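Local atomic coordinates of carbohydrate binding family 6 (Clostridium thermocellum, PDB entry 5A8C), a protein that catalyses, as a family 43 alpha-L-arabinofuranosidase built on a five-bladed beta-propeller, the hydrolysis of terminal alpha-L-arabinofuranosyl residues. Residues Pro30-Arg35 and Trp82-Glu87; Thr37-Ala42 and Val281-Thr286; Tyr52-Ser57 and Ser101-Ile106; Ile68-Cys73 and Val88-Arg93; Ser95-Val100 and Leu115-Gly120. All blocks are in the same frame, centred on the assembly; numbering follows the deposited sequence.

Contact 1: Pro30-Arg35 and Trp82-Glu87; sequences PIFSQR and WTDHGE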
# COMPACT_ATOMS: atom_id res chain seq x y z
N PRO A 30 1.47 -8.76 18.45
CA PRO A 30 1.68 -8.38 17.04
C PRO A 30 2.55 -9.43 16.30
O PRO A 30 3.28 -10.19 16.92
CB PRO A 30 2.37 -7.04 17.14
CG PRO A 30 3.03 -7.07 18.45
CD PRO A 30 2.19 -7.86 19.36
N ILE A 31 2.43 -9.45 14.98
CA ILE A 31 3.16 -10.44 14.20
C ILE A 31 4.64 -10.16 14.07
O ILE A 31 5.42 -11.09 13.86
CB ILE A 31 2.53 -10.70 12.80
CG1 ILE A 31 2.61 -9.49 11.87
CG2 ILE A 31 1.10 -11.21 12.94
CD1 ILE A 31 2.16 -9.79 10.46
N PHE A 32 5.05 -8.89 14.14
CA PHE A 32 6.43 -8.48 13.85
C PHE A 32 6.76 -7.22 14.58
O PHE A 32 6.16 -6.17 14.31
CB PHE A 32 6.62 -8.28 12.33
CG PHE A 32 8.01 -7.89 11.97
CD1 PHE A 32 9.07 -8.80 12.06
CD2 PHE A 32 8.30 -6.61 11.54
CE1 PHE A 32 10.35 -8.44 11.73
CE2 PHE A 32 9.58 -6.25 11.21
CZ PHE A 32 10.62 -7.16 11.29
N SER A 33 7.71 -7.30 15.49
CA SER A 33 8.05 -6.12 16.31
C SER A 33 9.51 -5.74 16.26
O SER A 33 9.91 -4.83 16.97
CB SER A 33 7.65 -6.32 17.78
OG SER A 33 8.31 -7.43 18.28
N GLN A 34 10.30 -6.41 15.42
CA GLN A 34 11.75 -6.15 15.44
C GLN A 34 12.10 -4.71 15.12
O GLN A 34 12.99 -4.12 15.74
CB GLN A 34 12.47 -7.05 14.48
CG GLN A 34 12.35 -8.50 14.79
CD GLN A 34 12.94 -8.85 16.15
OE1 GLN A 34 14.10 -8.48 16.43
NE2 GLN A 34 12.14 -9.45 17.03
N ARG A 35 11.43 -4.17 14.10
CA ARG A 35 11.56 -2.82 13.64
C ARG A 35 10.17 -2.34 13.33
O ARG A 35 9.28 -3.15 13.11
CB ARG A 35 12.48 -2.74 12.40
CG ARG A 35 13.90 -3.19 12.66
CD ARG A 35 14.82 -3.22 11.45
NE ARG A 35 14.27 -3.97 10.34
CZ ARG A 35 14.12 -5.28 10.29
NH1 ARG A 35 14.49 -6.08 11.28
NH2 ARG A 35 13.59 -5.82 9.23
N TRP A 82 6.75 -15.88 10.98
CA TRP A 82 7.10 -14.81 10.07
C TRP A 82 8.61 -14.68 10.00
O TRP A 82 9.27 -14.50 11.04
CB TRP A 82 6.45 -13.48 10.53
CG TRP A 82 4.96 -13.52 10.42
CD1 TRP A 82 4.07 -13.90 11.36
CD2 TRP A 82 4.18 -13.24 9.25
NE1 TRP A 82 2.81 -13.89 10.87
CE2 TRP A 82 2.83 -13.44 9.57
CE3 TRP A 82 4.50 -12.76 7.96
CZ2 TRP A 82 1.78 -13.21 8.65
CZ3 TRP A 82 3.48 -12.54 7.05
CH2 TRP A 82 2.14 -12.76 7.41
N THR A 83 9.17 -14.79 8.82
CA THR A 83 10.58 -14.60 8.59
C THR A 83 10.88 -13.17 8.25
O THR A 83 10.19 -12.56 7.42
CB THR A 83 11.05 -15.51 7.44
OG1 THR A 83 10.74 -16.87 7.79
CG2 THR A 83 12.50 -15.35 7.16
N ASP A 84 11.89 -12.60 8.89
CA ASP A 84 12.35 -11.25 8.63
C ASP A 84 13.35 -11.27 7.53
O ASP A 84 14.44 -11.83 7.68
CB ASP A 84 12.96 -10.73 9.93
CG ASP A 84 13.44 -9.30 9.87
OD1 ASP A 84 13.25 -8.61 8.84
OD2 ASP A 84 13.97 -8.83 10.92
N HIS A 85 13.04 -10.61 6.39
CA HIS A 85 13.97 -10.50 5.28
C HIS A 85 14.75 -9.20 5.26
O HIS A 85 15.47 -8.91 4.29
CB HIS A 85 13.25 -10.71 3.96
CG HIS A 85 12.52 -12.01 3.88
ND1 HIS A 85 13.17 -13.23 3.86
CD2 HIS A 85 11.21 -12.30 3.86
CE1 HIS A 85 12.26 -14.18 3.75
NE2 HIS A 85 11.06 -13.67 3.77
N GLY A 86 14.62 -8.37 6.32
CA GLY A 86 15.34 -7.13 6.39
C GLY A 86 14.76 -6.07 5.48
O GLY A 86 13.59 -6.15 5.05
N GLU A 87 15.55 -5.06 5.21
CA GLU A 87 15.18 -4.00 4.32
C GLU A 87 15.70 -4.35 2.94
O GLU A 87 16.88 -4.46 2.72
CB GLU A 87 15.61 -2.63 4.83
CG GLU A 87 14.65 -2.04 5.89
CD GLU A 87 14.69 -2.81 7.18
OE1 GLU A 87 15.76 -2.79 7.83
OE2 GLU A 87 13.68 -3.41 7.56
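Arg35 meets two carboxylates of the 82-87 segment at once, and this salt-bridge network dominates the polar side of the contact. Asp84 is gripped end-on: Arg35 NH1 lies 2.8 Å from Asp84 OD2, Arg35 NH2 is equally close to Asp84 OD1, and both oxygens offer their syn lone pairs. Guanidinium and carboxylate planes differ by 13°, so the fork is almost flat and both bonds are nearly straight. Glu87 meets the NE side of the guanidinium tip to tip, a single oxygen, OE2, taking both Arg35 NE (2.9 Å) and Arg35 NH2; its carboxylate is turned 57° out of the guanidinium plane. Asp84 OD1 has a further donor, Gly86 N at 2.9 Å, which lies above the carboxylate plane, closes an Asx turn and so helps hold the acid in position.

The apolar share lies at the other end. Ile31 CD1 sits over one face of the Trp82 indole in a CH-pi contact, 4.0 Å from the centroid of the six-membered ring, while Ile31 CB covers NE1. Between the two regions, Phe32 CE1 touches Asp84 CG at 3.7 Å.

The loop 30-35 thus lies against strand 83-90, the outermost strand of its four-stranded blade. Thr72 of the adjacent strand 70-76 also bonds Glu87 OE2, and Trp82 rests on Ile74 of that strand and on Ile51 of strand 48-56.

Contact 2: Thr37-Ala42 and Val281-Thr286; sequences TADPAA and VYHNRT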
# COMPACT_ATOMS: atom_id res chain seq x y z
N THR A 37 7.06 -0.82 11.22
CA THR A 37 6.61 -1.06 9.85
C THR A 37 5.23 -0.46 9.66
O THR A 37 4.39 -0.45 10.56
CB THR A 37 6.51 -2.60 9.58
OG1 THR A 37 5.74 -3.28 10.56
CG2 THR A 37 7.91 -3.20 9.46
N ALA A 38 4.98 0.02 8.43
CA ALA A 38 3.72 0.71 8.12
C ALA A 38 3.35 0.48 6.65
O ALA A 38 4.16 0.01 5.83
CB ALA A 38 3.85 2.21 8.35
N ASP A 39 2.11 0.82 6.34
CA ASP A 39 1.69 0.93 4.90
C ASP A 39 1.94 -0.33 4.10
O ASP A 39 2.54 -0.31 3.03
CB ASP A 39 2.41 2.11 4.22
CG ASP A 39 2.39 3.38 5.02
OD1 ASP A 39 1.36 3.70 5.64
OD2 ASP A 39 3.45 4.10 4.96
N PRO A 40 1.51 -1.49 4.62
CA PRO A 40 1.87 -2.75 3.96
C PRO A 40 1.28 -2.94 2.58
O PRO A 40 0.15 -2.49 2.29
CB PRO A 40 1.32 -3.78 4.92
CG PRO A 40 0.15 -3.12 5.58
CD PRO A 40 0.64 -1.71 5.79
N ALA A 41 1.99 -3.72 1.78
CA ALA A 41 1.49 -4.30 0.55
C ALA A 41 1.95 -5.76 0.52
O ALA A 41 2.97 -6.11 1.09
CB ALA A 41 1.99 -3.54 -0.67
N ALA A 42 1.22 -6.62 -0.17
CA ALA A 42 1.48 -8.06 -0.09
C ALA A 42 1.40 -8.74 -1.43
O ALA A 42 0.61 -8.36 -2.30
CB ALA A 42 0.52 -8.73 0.88
N VAL A 281 -4.08 -6.59 5.19
CA VAL A 281 -2.89 -6.22 5.92
C VAL A 281 -2.97 -4.72 6.16
O VAL A 281 -3.42 -3.97 5.29
CB VAL A 281 -1.61 -6.64 5.19
CG1 VAL A 281 -1.43 -8.17 5.22
CG2 VAL A 281 -1.42 -6.10 3.84
N TYR A 282 -2.54 -4.27 7.33
CA TYR A 282 -2.70 -2.86 7.72
C TYR A 282 -1.69 -2.53 8.75
O TYR A 282 -0.72 -3.33 8.98
CB TYR A 282 -4.16 -2.58 8.13
CG TYR A 282 -4.65 -3.38 9.31
CD1 TYR A 282 -5.14 -4.67 9.15
CD2 TYR A 282 -4.67 -2.82 10.57
CE1 TYR A 282 -5.63 -5.40 10.23
CE2 TYR A 282 -5.16 -3.55 11.64
CZ TYR A 282 -5.68 -4.81 11.46
OH TYR A 282 -6.19 -5.47 12.55
N HIS A 283 -1.80 -1.42 9.44
CA HIS A 283 -0.90 -1.10 10.54
C HIS A 283 -1.64 -0.53 11.72
O HIS A 283 -2.75 0.03 11.64
CB HIS A 283 0.28 -0.16 10.11
CG HIS A 283 -0.12 1.22 9.70
ND1 HIS A 283 0.25 1.74 8.49
CD2 HIS A 283 -0.77 2.19 10.41
CE1 HIS A 283 -0.22 2.95 8.45
NE2 HIS A 283 -0.84 3.27 9.57
N ASN A 284 -1.00 -0.64 12.90
CA ASN A 284 -1.42 0.10 14.07
C ASN A 284 -0.18 0.50 14.84
O ASN A 284 0.92 0.56 14.27
CB ASN A 284 -2.49 -0.64 14.90
CG ASN A 284 -2.00 -1.83 15.68
OD1 ASN A 284 -0.84 -2.20 15.58
ND2 ASN A 284 -2.90 -2.42 16.44
N ARG A 285 -0.36 0.88 16.10
CA ARG A 285 0.74 1.39 16.94
C ARG A 285 0.84 0.65 18.27
O ARG A 285 1.21 1.22 19.27
CB ARG A 285 0.61 2.90 17.08
CG ARG A 285 0.83 3.62 15.74
CD ARG A 285 0.06 4.94 15.63
NE ARG A 285 0.59 5.78 14.58
CZ ARG A 285 0.08 5.94 13.35
NH1 ARG A 285 -0.96 5.25 12.90
NH2 ARG A 285 0.64 6.84 12.57
N THR A 286 0.49 -0.66 18.25
CA THR A 286 0.49 -1.43 19.47
C THR A 286 1.88 -1.67 20.02
O THR A 286 2.07 -1.73 21.26
CB THR A 286 -0.31 -2.70 19.34
OG1 THR A 286 -0.72 -3.14 20.65
CG2 THR A 286 0.39 -3.76 18.62
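The Pro40 ring overlaps the backbone of strand 281-284, its CG 3.4 Å from Tyr282 N, in the seam where the first and last blades of the five-bladed propeller meet and the ring closes. The two strands face each other with axes 6.5 Å apart and directions 161° apart, close to antiparallel. At this spacing they pack through side chains and belong to separate sheets. Pro40 CB also reaches Val281 CG2 at 3.7 Å; Ala42 CB adds a looser touch to that same methyl, and Ile51 of the neighbouring strand lies against both Pro40 and Val281.

The polar link forms at the corner that the chain turns at Asp39. There Asp39 N donates to His283 ND1 across 3.0 Å, with an N-H...N angle of 168° and the donor close to the imidazole plane. A chi1 of 66° sets the His283 ring toward this corner. Its NE2 is bonded to Asn266 O. Ala38 CB lies 3.6 Å from His283 ND1. The Asp39 carboxylate faces a bound Tris molecule, probably from the crystallisation liquor, which may mark a pocket: OD2 bonds a Tris hydroxyl and Ser54 OG, and a calcium ion lies about 6 Å from the side chain. Its other oxygen, Asp39 OD1, runs alongside the imidazole and comes 3.3 Å from His283 CE1.

Contact 3: Tyr52-Ser57 and Ser101-Ile106; sequences YCSHDS and SWAPSI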
# COMPACT_ATOMS: atom_id res chain seq x y z
N TYR A 52 5.48 -6.25 2.28
CA TYR A 52 6.46 -5.18 2.15
C TYR A 52 5.89 -3.97 2.84
O TYR A 52 4.71 -3.62 2.59
CB TYR A 52 6.68 -4.87 0.63
CG TYR A 52 7.21 -6.03 -0.13
CD1 TYR A 52 6.36 -7.07 -0.53
CD2 TYR A 52 8.55 -6.18 -0.42
CE1 TYR A 52 6.84 -8.16 -1.21
CE2 TYR A 52 9.05 -7.27 -1.11
CZ TYR A 52 8.18 -8.28 -1.49
OH TYR A 52 8.61 -9.39 -2.17
N CYS A 53 6.71 -3.25 3.59
CA CYS A 53 6.23 -2.17 4.42
C CYS A 53 7.17 -0.97 4.33
O CYS A 53 8.39 -1.13 4.21
CB CYS A 53 6.16 -2.54 5.90
SG CYS A 53 5.05 -3.91 6.25
N SER A 54 6.61 0.23 4.47
CA SER A 54 7.42 1.37 4.88
C SER A 54 8.19 1.00 6.14
O SER A 54 7.55 0.54 7.10
CB SER A 54 6.49 2.53 5.25
OG SER A 54 5.81 3.04 4.14
N HIS A 55 9.50 1.18 6.16
CA HIS A 55 10.26 1.01 7.42
C HIS A 55 10.26 2.34 8.18
O HIS A 55 10.88 3.30 7.74
CB HIS A 55 11.65 0.59 7.12
CG HIS A 55 12.55 0.56 8.33
ND1 HIS A 55 12.28 0.25 9.64
CD2 HIS A 55 13.86 0.89 8.29
CE1 HIS A 55 13.41 0.40 10.35
NE2 HIS A 55 14.38 0.77 9.55
N ASP A 56 9.46 2.42 9.24
CA ASP A 56 9.47 3.56 10.13
C ASP A 56 10.76 3.51 10.94
O ASP A 56 10.89 2.65 11.82
CB ASP A 56 8.26 3.55 11.10
CG ASP A 56 6.98 4.15 10.57
OD1 ASP A 56 6.99 4.95 9.61
OD2 ASP A 56 5.93 3.83 11.21
N SER A 57 11.70 4.39 10.68
CA SER A 57 12.96 4.40 11.42
C SER A 57 12.70 4.65 12.91
O SER A 57 11.77 5.35 13.29
CB SER A 57 13.87 5.48 10.92
OG SER A 57 14.16 5.29 9.55
N SER A 101 11.37 6.14 0.59
CA SER A 101 10.59 5.08 -0.05
C SER A 101 9.32 4.80 0.71
O SER A 101 9.25 3.87 1.48
CB SER A 101 11.43 3.82 -0.19
OG SER A 101 11.86 3.30 1.02
N TRP A 102 8.28 5.62 0.50
CA TRP A 102 7.06 5.54 1.27
C TRP A 102 6.06 4.61 0.60
O TRP A 102 5.77 4.77 -0.60
CB TRP A 102 6.42 6.94 1.38
CG TRP A 102 7.23 7.97 2.08
CD1 TRP A 102 8.48 7.86 2.59
CD2 TRP A 102 6.79 9.30 2.36
NE1 TRP A 102 8.86 9.06 3.20
CE2 TRP A 102 7.82 9.96 3.03
CE3 TRP A 102 5.61 10.01 2.05
CZ2 TRP A 102 7.74 11.29 3.41
CZ3 TRP A 102 5.55 11.33 2.43
CH2 TRP A 102 6.58 11.96 3.08
N ALA A 103 5.41 3.75 1.38
CA ALA A 103 4.17 3.07 1.01
C ALA A 103 4.31 2.22 -0.25
O ALA A 103 3.82 2.57 -1.33
CB ALA A 103 3.00 4.04 0.91
N PRO A 104 5.00 1.09 -0.13
CA PRO A 104 5.28 0.28 -1.32
C PRO A 104 4.04 -0.34 -1.94
O PRO A 104 3.04 -0.64 -1.28
CB PRO A 104 6.23 -0.82 -0.75
CG PRO A 104 5.81 -0.95 0.69
CD PRO A 104 5.48 0.46 1.10
N SER A 105 4.15 -0.64 -3.24
CA SER A 105 3.20 -1.49 -3.95
C SER A 105 4.01 -2.57 -4.64
O SER A 105 4.99 -2.27 -5.31
CB SER A 105 2.44 -0.68 -4.97
OG SER A 105 1.53 -1.46 -5.72
N ILE A 106 3.64 -3.85 -4.45
CA ILE A 106 4.39 -4.98 -4.99
C ILE A 106 3.54 -5.70 -6.05
O ILE A 106 2.35 -5.98 -5.82
CB ILE A 106 4.81 -5.94 -3.85
CG1 ILE A 106 5.68 -7.09 -4.37
CG2 ILE A 106 3.62 -6.45 -3.05
CD1 ILE A 106 7.04 -6.70 -4.85
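The strand through Tyr52 and Ser54 runs nearly antiparallel to Pro104-Ile106, with 164° between directions and 7.0 Å between axes, a spacing bridged by side chains. The Ile106 and Tyr52 side chains cross at about a right angle. Ile106 CG1, anti to the backbone N (chi1 -176°), approaches Tyr52 CE1 to 3.5 Å, and Ile106 CD1 stands over one face of the Tyr52 ring, 4.1 Å from the centroid, in a CH-pi contact offset toward the rim. The phenol oxygen is engaged outside the pair by Pro132 O.

Next along the seam, Pro104 inserts its ring against the facing backbone, CG 3.5 Å from Tyr52 O and CD 3.6 Å from Ser54 N. The polar tie follows where the chain turns a corner at Ala103: Ala103 N donates to Ser54 OG over 2.9 Å. That same hydroxyl bonds Asp39 OD2, so this buried oxygen connects the innermost strand of its own blade to the start of the next.

The corner lies close to the centre of the fold, Ala103 about 5 Å from a calcium ion by its side chain, and Trp102 approaches the bound Tris molecule to about 3 Å. A proline and an isoleucine of one blade's inner strand packed on the second strand of the preceding blade make up an interblade interface of the beta-propeller, here bordering its probable central pocket.

Contact 4: Ile68-Cys73 and Val88-Arg93; sequences IPDITC and VFNAKR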
# COMPACT_ATOMS: atom_id res chain seq x y z
N ILE A 68 11.28 7.35 6.56
CA ILE A 68 11.07 6.06 5.89
C ILE A 68 12.07 5.99 4.71
O ILE A 68 11.72 6.36 3.57
CB ILE A 68 9.63 5.91 5.38
CG1 ILE A 68 8.61 6.05 6.53
CG2 ILE A 68 9.46 4.56 4.71
CD1 ILE A 68 7.20 6.35 6.02
N PRO A 69 13.30 5.54 4.95
CA PRO A 69 14.34 5.55 3.93
C PRO A 69 14.36 4.30 3.09
O PRO A 69 15.08 4.22 2.10
CB PRO A 69 15.62 5.73 4.74
CG PRO A 69 15.33 5.02 6.03
CD PRO A 69 13.89 5.35 6.30
N ASP A 70 13.67 3.27 3.58
CA ASP A 70 13.79 1.92 3.05
C ASP A 70 12.47 1.14 3.28
O ASP A 70 11.56 1.64 3.93
CB ASP A 70 15.08 1.25 3.59
CG ASP A 70 15.30 1.32 5.07
OD1 ASP A 70 14.36 1.63 5.80
OD2 ASP A 70 16.43 0.98 5.49
N ILE A 71 12.44 -0.06 2.69
CA ILE A 71 11.27 -0.94 2.68
C ILE A 71 11.66 -2.26 3.37
O ILE A 71 12.60 -2.91 2.93
CB ILE A 71 10.82 -1.21 1.25
CG1 ILE A 71 10.42 0.03 0.55
CG2 ILE A 71 9.75 -2.29 1.21
CD1 ILE A 71 9.30 0.71 1.18
N THR A 72 10.85 -2.67 4.34
CA THR A 72 11.01 -3.93 5.06
C THR A 72 10.22 -5.01 4.38
O THR A 72 9.12 -4.74 3.89
CB THR A 72 10.45 -3.74 6.52
OG1 THR A 72 11.13 -2.68 7.15
CG2 THR A 72 10.52 -5.01 7.31
N CYS A 73 10.71 -6.26 4.40
CA CYS A 73 9.92 -7.38 3.89
C CYS A 73 9.93 -8.49 4.93
O CYS A 73 11.01 -8.86 5.46
CB CYS A 73 10.53 -7.90 2.60
SG CYS A 73 9.76 -9.33 1.88
N VAL A 88 14.77 -4.49 1.99
CA VAL A 88 15.03 -5.01 0.65
C VAL A 88 15.21 -3.94 -0.41
O VAL A 88 15.62 -4.27 -1.51
CB VAL A 88 13.92 -6.01 0.24
CG1 VAL A 88 13.86 -7.18 1.21
CG2 VAL A 88 12.55 -5.31 0.11
N PHE A 89 14.96 -2.68 -0.04
CA PHE A 89 15.13 -1.55 -0.92
C PHE A 89 15.45 -0.37 -0.04
O PHE A 89 14.74 -0.12 0.91
CB PHE A 89 13.86 -1.24 -1.77
CG PHE A 89 13.96 -0.05 -2.64
CD1 PHE A 89 14.82 -0.05 -3.74
CD2 PHE A 89 13.28 1.11 -2.34
CE1 PHE A 89 14.93 1.07 -4.54
CE2 PHE A 89 13.38 2.23 -3.16
CZ PHE A 89 14.22 2.20 -4.24
N ASN A 90 16.46 0.43 -0.47
CA ASN A 90 16.83 1.66 0.21
C ASN A 90 16.92 2.72 -0.87
O ASN A 90 17.69 2.54 -1.79
CB ASN A 90 18.17 1.46 0.96
CG ASN A 90 18.67 2.73 1.59
OD1 ASN A 90 18.99 3.68 0.90
ND2 ASN A 90 18.71 2.76 2.89
N ALA A 91 16.13 3.78 -0.78
CA ALA A 91 16.05 4.72 -1.91
C ALA A 91 17.38 5.34 -2.26
O ALA A 91 17.74 5.44 -3.43
CB ALA A 91 15.00 5.75 -1.64
N LYS A 92 18.15 5.78 -1.26
CA LYS A 92 19.44 6.41 -1.57
C LYS A 92 20.46 5.44 -2.15
O LYS A 92 21.25 5.80 -3.00
CB LYS A 92 20.00 7.08 -0.35
CG LYS A 92 19.31 8.36 0.04
CD LYS A 92 19.94 9.07 1.20
CE LYS A 92 19.26 10.37 1.59
NZ LYS A 92 20.09 11.15 2.54
N ARG A 93 20.44 4.20 -1.65
CA ARG A 93 21.42 3.21 -2.10
C ARG A 93 21.05 2.61 -3.47
O ARG A 93 21.91 2.17 -4.21
CB ARG A 93 21.48 2.10 -1.06
CG ARG A 93 22.57 1.07 -1.22
CD ARG A 93 22.39 -0.12 -0.27
NE ARG A 93 21.15 -0.83 -0.57
CZ ARG A 93 20.48 -1.61 0.29
NH1 ARG A 93 20.98 -1.89 1.50
NH2 ARG A 93 19.29 -2.14 -0.07
O HOH W 1 16.94 6.19 1.45
O HOH W 2 18.51 -0.04 4.14
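Pro69 offers its carbonyl to the start of the short helix 91-94: Pro69 O accepts from Ala91 N at 3.1 Å. A water that donates to the same oxygen accepts from Lys92 N, extending the link to the next residue. Asp70 then pairs with Asn90 in a non-hydrogen-bonded antiparallel position, their CA atoms 4.2 Å apart. Asp70 CB is pressed to 3.0 Å from Phe89 O, while its carboxylate, set nearly perpendicular to the Asn90 amide, reaches that amide through a second water held between Asp70 OD2 and Asn90 ND2.

Ile71 makes two backbone bonds to consecutive residues, its N donating to Phe89 O (2.9 Å) and its O accepting from Val88 N (2.8 Å). Its side chain meets the Phe89 ring at the edge, CG1 to CD2 at 4.2 Å. Beyond Thr72, Cys73 CB packs on Val88 CG1 at 3.7 Å.

Where the strand gives way to the helix, Asn90 is the N-cap: CG lies anti to the backbone N (chi1 175°), and OD1 accepts from Arg93 N at 3.0 Å. This is the hairpin 70-76/83-90, the outer two strands of a four-stranded propeller blade, ending in a side-chain-capped helical turn.

Contact 5: Ser95-Val100 and Leu115-Gly120; sequences SRWASV and LYYGNG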
# COMPACT_ATOMS: atom_id res chain seq x y z
N SER A 95 18.47 3.71 -5.85
CA SER A 95 18.00 4.55 -6.90
C SER A 95 18.99 5.66 -7.13
O SER A 95 19.75 6.03 -6.23
CB SER A 95 16.65 5.15 -6.61
OG SER A 95 16.74 6.27 -5.79
N ARG A 96 18.92 6.26 -8.31
CA ARG A 96 19.79 7.37 -8.68
C ARG A 96 19.18 8.72 -8.39
O ARG A 96 19.89 9.72 -8.48
CB ARG A 96 20.16 7.27 -10.14
CG ARG A 96 21.10 6.11 -10.40
CD ARG A 96 21.50 6.06 -11.85
NE ARG A 96 20.47 5.42 -12.66
CZ ARG A 96 20.23 5.71 -13.95
NH1 ARG A 96 20.85 6.70 -14.53
NH2 ARG A 96 19.42 4.95 -14.65
N TRP A 97 17.91 8.77 -8.00
CA TRP A 97 17.21 10.04 -7.91
C TRP A 97 16.40 10.24 -6.63
O TRP A 97 16.05 11.36 -6.33
CB TRP A 97 16.28 10.21 -9.16
CG TRP A 97 15.20 9.15 -9.17
CD1 TRP A 97 15.28 7.88 -9.65
CD2 TRP A 97 13.91 9.24 -8.57
NE1 TRP A 97 14.14 7.17 -9.36
CE2 TRP A 97 13.28 7.98 -8.69
CE3 TRP A 97 13.21 10.27 -7.91
CZ2 TRP A 97 12.02 7.74 -8.21
CZ3 TRP A 97 11.94 10.00 -7.43
CH2 TRP A 97 11.36 8.75 -7.57
N ALA A 98 16.05 9.16 -5.93
CA ALA A 98 15.13 9.25 -4.79
C ALA A 98 15.88 9.18 -3.48
O ALA A 98 16.97 8.64 -3.38
CB ALA A 98 14.09 8.13 -4.88
N SER A 99 15.24 9.73 -2.45
CA SER A 99 15.76 9.83 -1.11
C SER A 99 14.99 8.99 -0.09
O SER A 99 15.55 8.63 0.96
CB SER A 99 15.77 11.31 -0.66
OG SER A 99 16.58 12.07 -1.54
N VAL A 100 13.71 8.76 -0.33
CA VAL A 100 12.83 8.07 0.63
C VAL A 100 12.00 7.05 -0.14
O VAL A 100 11.84 7.18 -1.37
CB VAL A 100 11.99 9.06 1.45
CG1 VAL A 100 12.83 10.11 2.11
CG2 VAL A 100 10.91 9.69 0.61
N LEU A 115 8.50 -3.20 -7.32
CA LEU A 115 8.23 -2.55 -6.06
C LEU A 115 8.15 -1.05 -6.31
O LEU A 115 9.16 -0.41 -6.55
CB LEU A 115 9.37 -2.91 -5.10
CG LEU A 115 9.25 -2.45 -3.67
CD1 LEU A 115 8.09 -3.17 -2.95
CD2 LEU A 115 10.55 -2.76 -2.90
N TYR A 116 6.95 -0.53 -6.28
CA TYR A 116 6.71 0.91 -6.53
C TYR A 116 6.73 1.64 -5.22
O TYR A 116 6.34 1.06 -4.18
CB TYR A 116 5.37 1.10 -7.28
CG TYR A 116 5.33 0.34 -8.55
CD1 TYR A 116 4.91 -0.98 -8.60
CD2 TYR A 116 5.72 0.95 -9.75
CE1 TYR A 116 4.93 -1.72 -9.78
CE2 TYR A 116 5.72 0.23 -10.93
CZ TYR A 116 5.35 -1.09 -10.95
OH TYR A 116 5.38 -1.84 -12.09
N TYR A 117 7.16 2.89 -5.21
CA TYR A 117 7.34 3.60 -3.95
C TYR A 117 7.23 5.08 -4.18
O TYR A 117 7.48 5.61 -5.27
CB TYR A 117 8.74 3.28 -3.35
CG TYR A 117 9.91 3.69 -4.23
CD1 TYR A 117 10.38 2.86 -5.24
CD2 TYR A 117 10.56 4.90 -4.02
CE1 TYR A 117 11.44 3.26 -6.06
CE2 TYR A 117 11.62 5.28 -4.82
CZ TYR A 117 12.07 4.48 -5.84
OH TYR A 117 13.16 4.89 -6.56
N GLY A 118 6.82 5.80 -3.12
CA GLY A 118 6.73 7.27 -3.20
C GLY A 118 7.95 7.92 -2.63
O GLY A 118 8.30 7.69 -1.45
N ASN A 119 8.60 8.77 -3.40
CA ASN A 119 9.71 9.61 -2.91
C ASN A 119 9.18 10.83 -2.16
O ASN A 119 9.47 11.96 -2.52
CB ASN A 119 10.62 10.01 -4.06
CG ASN A 119 11.85 10.80 -3.62
OD1 ASN A 119 12.47 10.44 -2.60
ND2 ASN A 119 12.23 11.78 -4.36
N GLY A 120 8.34 10.60 -1.13
CA GLY A 120 7.96 11.67 -0.26
C GLY A 120 7.08 12.73 -0.89
O GLY A 120 7.07 13.86 -0.39
O HOH W 3 15.04 12.74 -4.00
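Asn119 OD1 accepts two consecutive backbone amides of the facing loop, Ser99 N at 2.9 Å and Val100 N at 3.1 Å. The two donors arrive differently: Val100 N lies almost on the extension of the carbonyl bond, whereas Ser99 N comes from 43° above the carbonyl plane. With CG anti to its backbone N (chi1 -176°), Asn119 sends its amide across to the loop. The other end of that amide, ND2, donates to a water that also binds Trp97 O and Ser99 OG, and it bonds Asn122 O just beyond the segment. Within the loop, Ser95 OG accepts from Ala98 N in an ST motif and is also hydrogen-bonded to Ala91 O of the preceding helix.

Around this polar centre the packing is close. Trp97 slides past Asn119 in the opposite sense, its CZ3 3.6 Å from Asn119 CB, with ring and amide planes nearly perpendicular. Toward Tyr117 it points tip to tip, the planes 22° apart but slid so far that they barely overlap; Trp97 CZ2 is 3.5 Å from Tyr117 OH. Asp138 OD2 receives both Trp97 NE1 and Tyr117 OH. Ala98 CB fits at the edge of the Tyr117 ring, 3.8 Å from CE2, and Val100 CG2 presses on Gly120 N at a tight 3.2 Å.

Asn119 is the centre of an inverse gamma turn, and its side-chain clamp ties the irregular connection between two propeller blades to the end of strand 112-118 in the second blade.

In the fold
Contacts 2 and 3 lie deepest, near the centre of the fold: each sets a proline of one blade's inner strand against the second strand of a neighbouring blade, and Asp39 with Ser54 joins them beside the probable central pocket. Both rest on apolar packing with a single cross-bond. Contact 4, also buried but farther out, is a hairpin within one sheet, held by backbone bonds and by waters at its outer end; it shares strand 83-90 with contact 1, where Glu87 meets Thr72. Contact 1, at the surface, combines a salt-bridge network with an isoleucine over an indole face. Contact 5, partly buried, substitutes a side-chain amide for strand pairing, and touches contact 4 through Phe89 and Tyr117 and contact 3 through neighbouring strands 104-109 and 112-118.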